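Long-range contacts in 6-phosphogluconolactonase (Leishmania braziliensis, PDB 3CSS), which probably hydrolyses 6-phosphogluconolactone to 6-phosphogluconate, a step of the oxidative stage of the pentose phosphate pathway: residues V40-G45 against D157-G162; D75-S80 against M195-W200; L161-D166 against V215-A220; S171-S176 against V199-L204. All coordinates share one frame; numbering follows the deposited sequence.

Contact 1: residues V40-G45 against D157-G162; sequences VLALSG and DIVLLG
Leu160 leans from strand 158-162 across to strand 39-43, and each of its atoms can be placed against a partner. With CG anti to its own carbonyl carbon (chi1 -63°), Leu160 CB sits 3.4 Å from Ala42 O and also borders Ser44 OG. One bond further out, Leu160 CG lies 3.9 Å from Leu41 CD1, and branch CD1 stays beside that same methyl, while CD2 turns to Val216 of strand 214-219. The Leu41 methyl is shared: Ile158 CG2 comes to 3.6 Å from Leu41 CD1, which thus packs against both Ile158 and Leu160. These are neighbouring parallel strands, with axes 4.8 Å apart and directions differing by 12°, at the heart of the mixed, mainly parallel sheet of a Rossmann-like alpha/beta domain. Their backbone bonds have the alternation expected of parallel pairing: Ile158 N donates to Val40 O, Ile158 O accepts from Ala42 N at 2.9 Å, and Leu160 N then donates to Ala42 O. Just before this pairing a side chain takes over, since Asp157 OD2 accepts from Val40 N at 2.8 Å along an almost straight bond (N-H...O 178°), met on the anti side of the carboxylate. Past the paired region, the OG of Ser44 is hydrogen-bonded at 2.8 Å to a water, which in turn gives a weak bond to Leu161 O.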
loop_
_atom_site.group_PDB
_atom_site.type_symbol
_atom_site.label_atom_id
_atom_site.label_comp_id
_atom_site.label_asym_id
_atom_site.label_seq_id
_atom_site.Cartn_x
_atom_site.Cartn_y
_atom_site.Cartn_z
ATOM N N VAL A 40 -7.397 5.224 -9.559
ATOM C CA VAL A 40 -6.349 5.610 -8.620
ATOM C C VAL A 40 -5.779 4.329 -8.009
ATOM O O VAL A 40 -6.517 3.572 -7.383
ATOM C CB VAL A 40 -6.882 6.551 -7.499
ATOM C CG1 VAL A 40 -5.747 7.004 -6.632
ATOM C CG2 VAL A 40 -7.595 7.747 -8.091
ATOM N N LEU A 41 -4.476 4.105 -8.199
ATOM C CA LEU A 41 -3.781 2.892 -7.728
ATOM C C LEU A 41 -2.707 3.299 -6.725
ATOM O O LEU A 41 -1.836 4.095 -7.065
ATOM C CB LEU A 41 -3.144 2.152 -8.920
ATOM C CG LEU A 41 -2.319 0.872 -8.660
ATOM C CD1 LEU A 41 -3.158 -0.179 -7.972
ATOM C CD2 LEU A 41 -1.687 0.332 -9.973
ATOM N N ALA A 42 -2.760 2.742 -5.514
ATOM C CA ALA A 42 -1.706 2.935 -4.529
ATOM C C ALA A 42 -0.774 1.733 -4.573
ATOM O O ALA A 42 -1.181 0.579 -4.295
ATOM C CB ALA A 42 -2.283 3.096 -3.120
ATOM N N LEU A 43 0.471 2.012 -4.912
ATOM C CA LEU A 43 1.503 1.009 -5.057
ATOM C C LEU A 43 2.044 0.583 -3.729
ATOM O O LEU A 43 2.184 1.410 -2.806
ATOM C CB LEU A 43 2.654 1.586 -5.883
ATOM C CG LEU A 43 2.312 2.003 -7.298
ATOM C CD1 LEU A 43 3.529 2.644 -7.919
ATOM C CD2 LEU A 43 1.784 0.822 -8.114
ATOM N N SER A 44 2.304 -0.721 -3.593
ATOM C CA SER A 44 3.041 -1.256 -2.452
ATOM C C SER A 44 4.521 -1.375 -2.767
ATOM O O SER A 44 4.956 -1.263 -3.906
ATOM C CB SER A 44 2.503 -2.612 -2.037
ATOM O OG SER A 44 2.544 -3.464 -3.158
ATOM N N GLY A 45 5.298 -1.607 -1.727
ATOM C CA GLY A 45 6.720 -1.657 -1.861
ATOM C C GLY A 45 7.298 -2.964 -1.392
ATOM O O GLY A 45 6.661 -4.019 -1.461
ATOM N N ASP A 157 -9.074 3.751 -5.718
ATOM C CA ASP A 157 -9.757 2.613 -6.363
ATOM C C ASP A 157 -9.155 1.252 -5.978
ATOM O O ASP A 157 -9.879 0.305 -5.627
ATOM C CB ASP A 157 -9.770 2.763 -7.888
ATOM C CG ASP A 157 -10.630 3.919 -8.342
ATOM O OD1 ASP A 157 -11.869 3.762 -8.301
ATOM O OD2 ASP A 157 -10.072 4.980 -8.675
ATOM N N ILE A 158 -7.836 1.166 -6.030
ATOM C CA ILE A 158 -7.120 -0.058 -5.681
ATOM C C ILE A 158 -5.908 0.272 -4.832
ATOM O O ILE A 158 -5.032 1.022 -5.265
ATOM C CB ILE A 158 -6.627 -0.831 -6.936
ATOM C CG1 ILE A 158 -7.804 -1.196 -7.833
ATOM C CG2 ILE A 158 -5.784 -2.081 -6.511
ATOM C CD1 ILE A 158 -7.396 -1.755 -9.170
ATOM N N VAL A 159 -5.880 -0.289 -3.623
ATOM C CA VAL A 159 -4.709 -0.244 -2.749
ATOM C C VAL A 159 -4.028 -1.604 -2.778
ATOM O O VAL A 159 -4.607 -2.612 -2.357
ATOM C CB VAL A 159 -5.046 0.161 -1.277
ATOM C CG1 VAL A 159 -3.757 0.170 -0.421
ATOM C CG2 VAL A 159 -5.786 1.517 -1.211
ATOM N N LEU A 160 -2.792 -1.633 -3.262
ATOM C CA LEU A 160 -1.990 -2.820 -3.196
ATOM C C LEU A 160 -1.272 -2.817 -1.848
ATOM O O LEU A 160 -0.782 -1.762 -1.417
ATOM C CB LEU A 160 -0.954 -2.826 -4.309
ATOM C CG LEU A 160 -1.488 -2.863 -5.734
ATOM C CD1 LEU A 160 -0.296 -2.748 -6.698
ATOM C CD2 LEU A 160 -2.243 -4.164 -5.951
ATOM N N LEU A 161 -1.179 -3.989 -1.214
ATOM C CA LEU A 161 -0.552 -4.126 0.091
ATOM C C LEU A 161 0.258 -5.407 0.165
ATOM O O LEU A 161 0.068 -6.323 -0.624
ATOM C CB LEU A 161 -1.615 -4.148 1.211
ATOM C CG LEU A 161 -2.452 -2.900 1.465
ATOM C CD1 LEU A 161 -3.487 -3.278 2.521
ATOM C CD2 LEU A 161 -1.583 -1.729 1.919
ATOM N N GLY A 162 1.191 -5.437 1.107
ATOM C CA GLY A 162 1.819 -6.655 1.537
ATOM C C GLY A 162 1.657 -6.875 3.017
ATOM O O GLY A 162 1.122 -6.021 3.723
HETATM O O HOH W 1 -0.076 0.741 -1.055
HETATM O O HOH W 2 2.367 -6.078 -2.322
#

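Contact 2: residues D75-S80 against M195-W200; sequences DERLLS and MSPKVW
Leu78 is the centre of an inverse gamma turn at the end of strand 69-77, and Val199 and Trp200 meet it from the loop that leads into strand 201-204. The two strands are antiparallel neighbours in the central sheet, joined by a backbone bond between Glu76 and Val202, and this contact carries their association past the strand ends. Hydrogen bonding across it rests on Leu78 N, which donates to Trp200 O at 2.9 Å with an N-H...O angle of 162°. Van der Waals contacts accompany that bond. Leu78 CG lies 3.4 Å from Trp200 O, and Leu78 CD1 lies 4.1 Å from Trp200 CB, beyond which the indole leads away to helix 123-140 and donates from NE1 to Asp118 O. Val199 divides its branches. Its CG1, set between the backbone N and the carbonyl carbon (chi1 59°), touches Arg77 CB at 3.7 Å, whereas Val199 CG2 lies 3.5 Å from Leu78 O and 3.9 Å from Leu79 CD2. A third kind of contact pairs a charged plane with an aliphatic ring. The Arg77 chain bends at chi2 (86°) and brings one face of its guanidinium against Pro197, a residue preceded by a cis peptide bond. Arg77 NH1 has its polar partner elsewhere, in Gln85 O; Pro197 CD lies over the guanidinium face toward the rim, 3.6 Å from Arg77 NH1.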
loop_
_atom_site.group_PDB
_atom_site.type_symbol
_atom_site.label_atom_id
_atom_site.label_comp_id
_atom_site.label_asym_id
_atom_site.label_seq_id
_atom_site.Cartn_x
_atom_site.Cartn_y
_atom_site.Cartn_z
ATOM N N ASP A 75 3.002 3.681 0.786
ATOM C CA ASP A 75 3.936 3.990 1.841
ATOM C C ASP A 75 5.307 4.147 1.242
ATOM O O ASP A 75 5.561 3.719 0.109
ATOM C CB ASP A 75 3.939 2.936 2.950
ATOM C CG ASP A 75 4.628 1.631 2.548
ATOM O OD1 ASP A 75 4.113 0.909 1.657
ATOM O OD2 ASP A 75 5.657 1.292 3.177
ATOM N N GLU A 76 6.191 4.773 1.996
ATOM C CA GLU A 76 7.532 5.033 1.477
ATOM C C GLU A 76 8.560 5.128 2.581
ATOM O O GLU A 76 8.296 5.639 3.671
ATOM C CB GLU A 76 7.531 6.280 0.581
ATOM C CG GLU A 76 8.886 6.687 -0.004
ATOM C CD GLU A 76 9.507 5.629 -0.920
ATOM O OE1 GLU A 76 9.722 4.487 -0.459
ATOM O OE2 GLU A 76 9.831 5.963 -2.091
ATOM N N ARG A 77 9.738 4.614 2.269
ATOM C CA ARG A 77 10.921 4.792 3.091
ATOM C C ARG A 77 11.499 6.177 2.833
ATOM O O ARG A 77 11.734 6.542 1.668
ATOM C CB ARG A 77 11.958 3.729 2.717
ATOM C CG ARG A 77 11.556 2.307 3.023
ATOM C CD ARG A 77 10.729 1.659 1.906
ATOM N NE ARG A 77 10.419 0.253 2.176
ATOM C CZ ARG A 77 11.158 -0.792 1.820
ATOM N NH1 ARG A 77 12.307 -0.637 1.186
ATOM N NH2 ARG A 77 10.745 -2.031 2.128
ATOM N N LEU A 78 11.786 6.938 3.890
ATOM C CA LEU A 78 12.261 8.320 3.724
ATOM C C LEU A 78 13.751 8.355 3.414
ATOM O O LEU A 78 14.590 8.805 4.214
ATOM C CB LEU A 78 11.893 9.177 4.927
ATOM C CG LEU A 78 10.376 9.267 5.137
ATOM C CD1 LEU A 78 10.037 10.124 6.346
ATOM C CD2 LEU A 78 9.668 9.776 3.873
ATOM N N LEU A 79 14.047 7.837 2.226
ATOM C CA LEU A 79 15.364 7.858 1.614
ATOM C C LEU A 79 15.235 8.648 0.299
ATOM O O LEU A 79 14.130 8.949 -0.145
ATOM C CB LEU A 79 15.820 6.416 1.354
ATOM C CG LEU A 79 15.900 5.499 2.585
ATOM C CD1 LEU A 79 15.811 4.032 2.197
ATOM C CD2 LEU A 79 17.161 5.767 3.407
ATOM N N SER A 80 16.357 8.994 -0.320
ATOM C CA SER A 80 16.316 9.676 -1.616
ATOM C C SER A 80 15.583 8.811 -2.661
ATOM O O SER A 80 15.551 7.583 -2.549
ATOM C CB SER A 80 17.733 10.070 -2.089
ATOM O OG SER A 80 18.454 8.961 -2.609
ATOM N N MET A 195 12.008 -5.636 11.292
ATOM C CA MET A 195 11.784 -5.123 9.943
ATOM C C MET A 195 12.819 -4.101 9.506
ATOM O O MET A 195 13.292 -3.278 10.317
ATOM C CB MET A 195 10.392 -4.526 9.858
ATOM C CG MET A 195 9.290 -5.553 10.121
ATOM S SD MET A 195 8.999 -6.636 8.687
ATOM C CE MET A 195 9.733 -8.175 9.204
ATOM N N SER A 196 13.141 -4.157 8.211
ATOM C CA SER A 196 14.148 -3.291 7.590
ATOM C C SER A 196 13.621 -2.750 6.258
ATOM O O SER A 196 12.702 -3.323 5.670
ATOM C CB SER A 196 15.418 -4.092 7.347
ATOM O OG SER A 196 16.044 -4.349 8.576
ATOM N N PRO A 197 14.200 -1.642 5.757
ATOM C CA PRO A 197 15.296 -0.837 6.276
ATOM C C PRO A 197 14.919 -0.006 7.503
ATOM O O PRO A 197 13.751 0.370 7.656
ATOM C CB PRO A 197 15.659 0.075 5.088
ATOM C CG PRO A 197 14.493 0.104 4.233
ATOM C CD PRO A 197 13.764 -1.186 4.428
ATOM N N LYS A 198 15.913 0.272 8.351
ATOM C CA LYS A 198 15.730 1.044 9.571
ATOM C C LYS A 198 15.724 2.540 9.241
ATOM O O LYS A 198 16.716 3.247 9.437
ATOM C CB LYS A 198 16.849 0.746 10.581
ATOM C CG LYS A 198 16.935 -0.708 11.032
ATOM C CD LYS A 198 15.646 -1.166 11.672
ATOM C CE LYS A 198 15.740 -2.569 12.235
ATOM N NZ LYS A 198 14.423 -2.986 12.798
ATOM N N VAL A 199 14.597 3.013 8.727
ATOM C CA VAL A 199 14.433 4.397 8.321
ATOM C C VAL A 199 12.982 4.770 8.554
ATOM O O VAL A 199 12.081 3.919 8.392
ATOM C CB VAL A 199 14.787 4.614 6.809
ATOM C CG1 VAL A 199 13.923 3.760 5.899
ATOM C CG2 VAL A 199 14.709 6.125 6.411
ATOM N N TRP A 200 12.753 6.025 8.939
ATOM C CA TRP A 200 11.396 6.539 9.111
ATOM C C TRP A 200 10.589 6.395 7.831
ATOM O O TRP A 200 11.148 6.365 6.711
ATOM C CB TRP A 200 11.382 7.999 9.619
ATOM C CG TRP A 200 11.502 8.072 11.098
ATOM C CD1 TRP A 200 12.651 8.114 11.828
ATOM C CD2 TRP A 200 10.424 8.076 12.044
ATOM N NE1 TRP A 200 12.357 8.146 13.166
ATOM C CE2 TRP A 200 10.995 8.108 13.327
ATOM C CE3 TRP A 200 9.028 8.059 11.926
ATOM C CZ2 TRP A 200 10.223 8.104 14.486
ATOM C CZ3 TRP A 200 8.264 8.053 13.072
ATOM C CH2 TRP A 200 8.861 8.090 14.337
#

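Contact 3: residues L161-D166 against V215-A220; sequences LGFGSD and VVVLAA
Phe163 and Val217 meet through two side-chain torsions: chi1 of -74° sets the Phe163 ring anti to its carbonyl carbon, and chi1 of -177° sets Val217 CG1 anti to the backbone N. The methyl thereby sits over the middle of one ring face in a CH-pi contact, with Val217 CG1 3.7 Å from the Phe163 centroid and 6° off the ring normal. Ala219 CB adds a second apolar touch, 3.8 Å from Phe163 CD2, and helix 225-232 also packs on the ring through Val227, Val228 and Val231. Earlier in the strands, Leu161 CD1 meets Val215 CG1 at 3.5 Å. The backbones pair in parallel around Leu161, whose N donates to Val216 O at 2.8 Å and whose O accepts from Leu218 N at 2.9 Å. Beyond that point the chains separate and a water spans the gap, accepting from Phe163 N at 3.0 Å and donating to Leu218 O at 2.7 Å. The two strands are parallel neighbours in the central sheet of a Rossmann-like alpha/beta fold, and they part at their C-terminal ends, the edge of the sheet where the following loops commonly contribute to the active site in such folds.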
loop_
_atom_site.group_PDB
_atom_site.type_symbol
_atom_site.label_atom_id
_atom_site.label_comp_id
_atom_site.label_asym_id
_atom_site.label_seq_id
_atom_site.Cartn_x
_atom_site.Cartn_y
_atom_site.Cartn_z
ATOM N N LEU A 161 -1.179 -3.989 -1.214
ATOM C CA LEU A 161 -0.552 -4.126 0.091
ATOM C C LEU A 161 0.258 -5.407 0.165
ATOM O O LEU A 161 0.068 -6.323 -0.624
ATOM C CB LEU A 161 -1.615 -4.148 1.211
ATOM C CG LEU A 161 -2.452 -2.900 1.465
ATOM C CD1 LEU A 161 -3.487 -3.278 2.521
ATOM C CD2 LEU A 161 -1.583 -1.729 1.919
ATOM N N GLY A 162 1.191 -5.437 1.107
ATOM C CA GLY A 162 1.819 -6.655 1.537
ATOM C C GLY A 162 1.657 -6.875 3.017
ATOM O O GLY A 162 1.122 -6.021 3.723
ATOM N N PHE A 163 2.160 -8.005 3.490
ATOM C CA PHE A 163 2.235 -8.284 4.922
ATOM C C PHE A 163 3.687 -8.503 5.291
ATOM O O PHE A 163 4.403 -9.223 4.589
ATOM C CB PHE A 163 1.489 -9.569 5.294
ATOM C CG PHE A 163 -0.023 -9.477 5.297
ATOM C CD1 PHE A 163 -0.705 -8.304 5.624
ATOM C CD2 PHE A 163 -0.756 -10.606 5.038
ATOM C CE1 PHE A 163 -2.106 -8.311 5.656
ATOM C CE2 PHE A 163 -2.122 -10.619 5.076
ATOM C CZ PHE A 163 -2.797 -9.478 5.398
ATOM N N GLY A 164 4.097 -7.927 6.407
ATOM C CA GLY A 164 5.338 -8.326 7.048
ATOM C C GLY A 164 5.130 -9.480 7.995
ATOM O O GLY A 164 4.019 -9.717 8.493
ATOM N N SER A 165 6.228 -10.169 8.299
ATOM C CA SER A 165 6.194 -11.229 9.317
ATOM C C SER A 165 5.846 -10.708 10.727
ATOM O O SER A 165 5.493 -11.492 11.597
ATOM C CB SER A 165 7.508 -11.983 9.362
ATOM O OG SER A 165 8.543 -11.128 9.818
ATOM N N ASP A 166 5.959 -9.399 10.924
ATOM C CA ASP A 166 5.549 -8.727 12.153
ATOM C C ASP A 166 4.054 -8.380 12.194
ATOM O O ASP A 166 3.579 -7.793 13.179
ATOM C CB ASP A 166 6.392 -7.476 12.359
ATOM C CG ASP A 166 6.073 -6.375 11.364
ATOM O OD1 ASP A 166 5.549 -6.688 10.279
ATOM O OD2 ASP A 166 6.326 -5.180 11.672
ATOM N N VAL A 215 -8.985 -3.489 -2.048
ATOM C CA VAL A 215 -7.692 -3.673 -1.388
ATOM C C VAL A 215 -7.193 -5.055 -1.799
ATOM O O VAL A 215 -7.928 -6.025 -1.723
ATOM C CB VAL A 215 -7.823 -3.575 0.151
ATOM C CG1 VAL A 215 -6.503 -3.863 0.824
ATOM C CG2 VAL A 215 -8.366 -2.194 0.566
ATOM N N VAL A 216 -5.950 -5.122 -2.259
ATOM C CA VAL A 216 -5.365 -6.383 -2.735
ATOM C C VAL A 216 -4.025 -6.589 -2.011
ATOM O O VAL A 216 -3.080 -5.821 -2.184
ATOM C CB VAL A 216 -5.139 -6.381 -4.261
ATOM C CG1 VAL A 216 -4.483 -7.732 -4.732
ATOM C CG2 VAL A 216 -6.457 -6.070 -5.001
ATOM N N VAL A 217 -3.971 -7.636 -1.200
ATOM C CA VAL A 217 -2.767 -7.982 -0.455
ATOM C C VAL A 217 -2.064 -9.110 -1.186
ATOM O O VAL A 217 -2.697 -10.114 -1.555
ATOM C CB VAL A 217 -3.119 -8.490 0.979
ATOM C CG1 VAL A 217 -1.828 -8.783 1.779
ATOM C CG2 VAL A 217 -4.077 -7.514 1.741
ATOM N N LEU A 218 -0.759 -8.957 -1.390
ATOM C CA LEU A 218 0.109 -10.024 -1.902
ATOM C C LEU A 218 1.071 -10.411 -0.799
ATOM O O LEU A 218 1.848 -9.553 -0.342
ATOM C CB LEU A 218 0.927 -9.523 -3.099
ATOM C CG LEU A 218 0.216 -9.230 -4.437
ATOM C CD1 LEU A 218 -0.507 -7.957 -4.392
ATOM C CD2 LEU A 218 1.260 -9.170 -5.557
ATOM N N ALA A 219 1.059 -11.682 -0.380
ATOM C CA ALA A 219 1.929 -12.154 0.721
ATOM C C ALA A 219 2.364 -13.590 0.503
ATOM O O ALA A 219 1.565 -14.461 0.169
ATOM C CB ALA A 219 1.207 -12.018 2.099
ATOM N N ALA A 220 3.653 -13.826 0.701
ATOM C CA ALA A 220 4.246 -15.139 0.521
ATOM C C ALA A 220 5.192 -15.437 1.687
ATOM O O ALA A 220 5.919 -14.550 2.146
ATOM C CB ALA A 220 4.984 -15.188 -0.801
HETATM O O HOH W 3 3.920 -9.233 1.428
#

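Contact 4: residues S171-S176 against V199-L204; sequences SIFPDS and VWRVTL
Ser171 and Thr203 form the nearest backbone pair, with their CA atoms 5.2 Å apart, where the irregular segment 171-176 passes strand 201-204. Past Ile172 the chain folds into a type II beta turn from Phe173 to Ser176, in which Phe173 O accepts from both N and OG of Ser176. The link across comes from a side chain: Ser171 N donates to Thr203 OG1 at 3.1 Å, with an N-H...O angle of 160°. Because Thr203 OG1 stands anti to its backbone N, the hydroxyl can accept there while giving its own proton to Leu204 O at 2.9 Å. Arg201 supplies the second link. Its NH1 donates to Ser171 OG at 3.2 Å through a bent bond (142°), and the aliphatic parts pack closely, with Ser171 CB 3.4 Å from Arg201 CB. Phe173 presents its edge to one face of the guanidinium. Phe173 CZ comes to 3.7 Å from Arg201 NH1, and the two planes stand 87° apart, so the charge lies by the ring edge and not over its face. Arg201 NE donates to Val199 O at 3.0 Å, and NH2 to Pro197 O. The guanidinium is therefore fixed by bonds from all three nitrogens, and as Ser171 OG is also hydrogen-bonded to Asp75 OD2, this buried hydroxyl lies between a cationic and an acidic group, which would probably polarise it.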
loop_
_atom_site.group_PDB
_atom_site.type_symbol
_atom_site.label_atom_id
_atom_site.label_comp_id
_atom_site.label_asym_id
_atom_site.label_seq_id
_atom_site.Cartn_x
_atom_site.Cartn_y
_atom_site.Cartn_z
ATOM N N SER A 171 3.174 1.019 5.801
ATOM C CA SER A 171 4.136 1.247 6.924
ATOM C C SER A 171 3.370 1.508 8.227
ATOM O O SER A 171 3.742 2.361 9.049
ATOM C CB SER A 171 5.161 2.339 6.608
ATOM O OG SER A 171 6.158 1.835 5.728
ATOM N N ILE A 172 2.295 0.728 8.404
ATOM C CA ILE A 172 1.492 0.772 9.614
ATOM C C ILE A 172 2.056 -0.335 10.521
ATOM O O ILE A 172 1.630 -1.510 10.438
ATOM C CB ILE A 172 -0.020 0.565 9.303
ATOM C CG1 ILE A 172 -0.513 1.683 8.363
ATOM C CG2 ILE A 172 -0.817 0.561 10.619
ATOM C CD1 ILE A 172 -1.866 1.424 7.670
ATOM N N PHE A 173 3.078 0.030 11.298
ATOM C CA PHE A 173 3.820 -0.916 12.141
ATOM C C PHE A 173 3.208 -1.034 13.532
ATOM O O PHE A 173 2.629 -0.073 14.037
ATOM C CB PHE A 173 5.296 -0.504 12.273
ATOM C CG PHE A 173 6.106 -0.742 11.023
ATOM C CD1 PHE A 173 6.599 -2.009 10.715
ATOM C CD2 PHE A 173 6.357 0.288 10.140
ATOM C CE1 PHE A 173 7.334 -2.228 9.571
ATOM C CE2 PHE A 173 7.083 0.073 8.990
ATOM C CZ PHE A 173 7.565 -1.186 8.699
ATOM N N PRO A 174 3.392 -2.203 14.174
ATOM C CA PRO A 174 3.023 -2.318 15.589
ATOM C C PRO A 174 3.685 -1.229 16.429
ATOM O O PRO A 174 4.858 -0.908 16.221
ATOM C CB PRO A 174 3.553 -3.705 15.994
ATOM C CG PRO A 174 3.830 -4.429 14.770
ATOM C CD PRO A 174 3.969 -3.443 13.640
ATOM N N ASP A 175 2.908 -0.644 17.332
ATOM C CA ASP A 175 3.375 0.364 18.287
ATOM C C ASP A 175 4.062 1.587 17.635
ATOM O O ASP A 175 4.971 2.210 18.221
ATOM C CB ASP A 175 4.249 -0.310 19.361
ATOM C CG ASP A 175 3.539 -1.480 20.036
ATOM O OD1 ASP A 175 2.523 -1.265 20.720
ATOM O OD2 ASP A 175 3.969 -2.647 19.842
ATOM N N SER A 176 3.609 1.930 16.417
ATOM C CA SER A 176 3.946 3.187 15.752
ATOM C C SER A 176 2.790 4.187 15.870
ATOM O O SER A 176 1.652 3.810 16.172
ATOM C CB SER A 176 4.237 2.946 14.264
ATOM O OG SER A 176 3.054 2.591 13.543
ATOM N N VAL A 199 14.597 3.013 8.727
ATOM C CA VAL A 199 14.433 4.397 8.321
ATOM C C VAL A 199 12.982 4.770 8.554
ATOM O O VAL A 199 12.081 3.919 8.392
ATOM C CB VAL A 199 14.787 4.614 6.809
ATOM C CG1 VAL A 199 13.923 3.760 5.899
ATOM C CG2 VAL A 199 14.709 6.125 6.411
ATOM N N TRP A 200 12.753 6.025 8.939
ATOM C CA TRP A 200 11.396 6.539 9.111
ATOM C C TRP A 200 10.589 6.395 7.831
ATOM O O TRP A 200 11.148 6.365 6.711
ATOM C CB TRP A 200 11.382 7.999 9.619
ATOM C CG TRP A 200 11.502 8.072 11.098
ATOM C CD1 TRP A 200 12.651 8.114 11.828
ATOM C CD2 TRP A 200 10.424 8.076 12.044
ATOM N NE1 TRP A 200 12.357 8.146 13.166
ATOM C CE2 TRP A 200 10.995 8.108 13.327
ATOM C CE3 TRP A 200 9.028 8.059 11.926
ATOM C CZ2 TRP A 200 10.223 8.104 14.486
ATOM C CZ3 TRP A 200 8.264 8.053 13.072
ATOM C CH2 TRP A 200 8.861 8.090 14.337
ATOM N N ARG A 201 9.279 6.269 8.028
ATOM C CA ARG A 201 8.313 6.041 6.963
ATOM C C ARG A 201 7.182 7.062 6.963
ATOM O O ARG A 201 6.820 7.640 7.999
ATOM C CB ARG A 201 7.659 4.635 7.077
ATOM C CG ARG A 201 8.600 3.493 7.433
ATOM C CD ARG A 201 9.623 3.245 6.350
ATOM N NE ARG A 201 10.493 2.103 6.635
ATOM C CZ ARG A 201 10.193 0.840 6.339
ATOM N NH1 ARG A 201 9.058 0.531 5.742
ATOM N NH2 ARG A 201 11.048 -0.130 6.642
ATOM N N VAL A 202 6.596 7.241 5.786
ATOM C CA VAL A 202 5.255 7.774 5.685
ATOM C C VAL A 202 4.363 6.675 5.119
ATOM O O VAL A 202 4.832 5.788 4.379
ATOM C CB VAL A 202 5.173 9.051 4.833
ATOM C CG1 VAL A 202 5.960 10.176 5.509
ATOM C CG2 VAL A 202 5.691 8.818 3.457
ATOM N N THR A 203 3.092 6.728 5.498
ATOM C CA THR A 203 2.125 5.717 5.086
ATOM C C THR A 203 0.733 6.324 4.940
ATOM O O THR A 203 0.360 7.213 5.693
ATOM C CB THR A 203 2.084 4.527 6.110
ATOM O OG1 THR A 203 1.261 3.477 5.591
ATOM C CG2 THR A 203 1.606 4.971 7.494
ATOM N N LEU A 204 -0.021 5.840 3.960
ATOM C CA LEU A 204 -1.455 6.007 3.992
ATOM C C LEU A 204 -1.951 5.458 5.329
ATOM O O LEU A 204 -1.419 4.462 5.849
ATOM C CB LEU A 204 -2.115 5.294 2.817
ATOM C CG LEU A 204 -1.805 5.821 1.416
ATOM C CD1 LEU A 204 -2.536 5.007 0.348
ATOM C CD2 LEU A 204 -2.085 7.343 1.302
#

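Contacts 1 and 3 share strand 158-162, which pairs with strand 39-43 in the first and strand 214-219 in the second; Val159 O and Val216 N add a probable bond between them. Contact 1 lies nearest the centre of the chain and contact 2 furthest out, though all four are largely buried. Parallel backbone pairing with aliphatic side chains governs contacts 1 and 3. Contacts 2 and 4 share Val199 and Trp200 at the antiparallel side of the sheet, where arginines and loops take over; Glu76 O also packs on Arg201 CB between them. Segment 161-166 also reaches this side, Asp166 touching Met195 of contact 2 and Phe173 of contact 4.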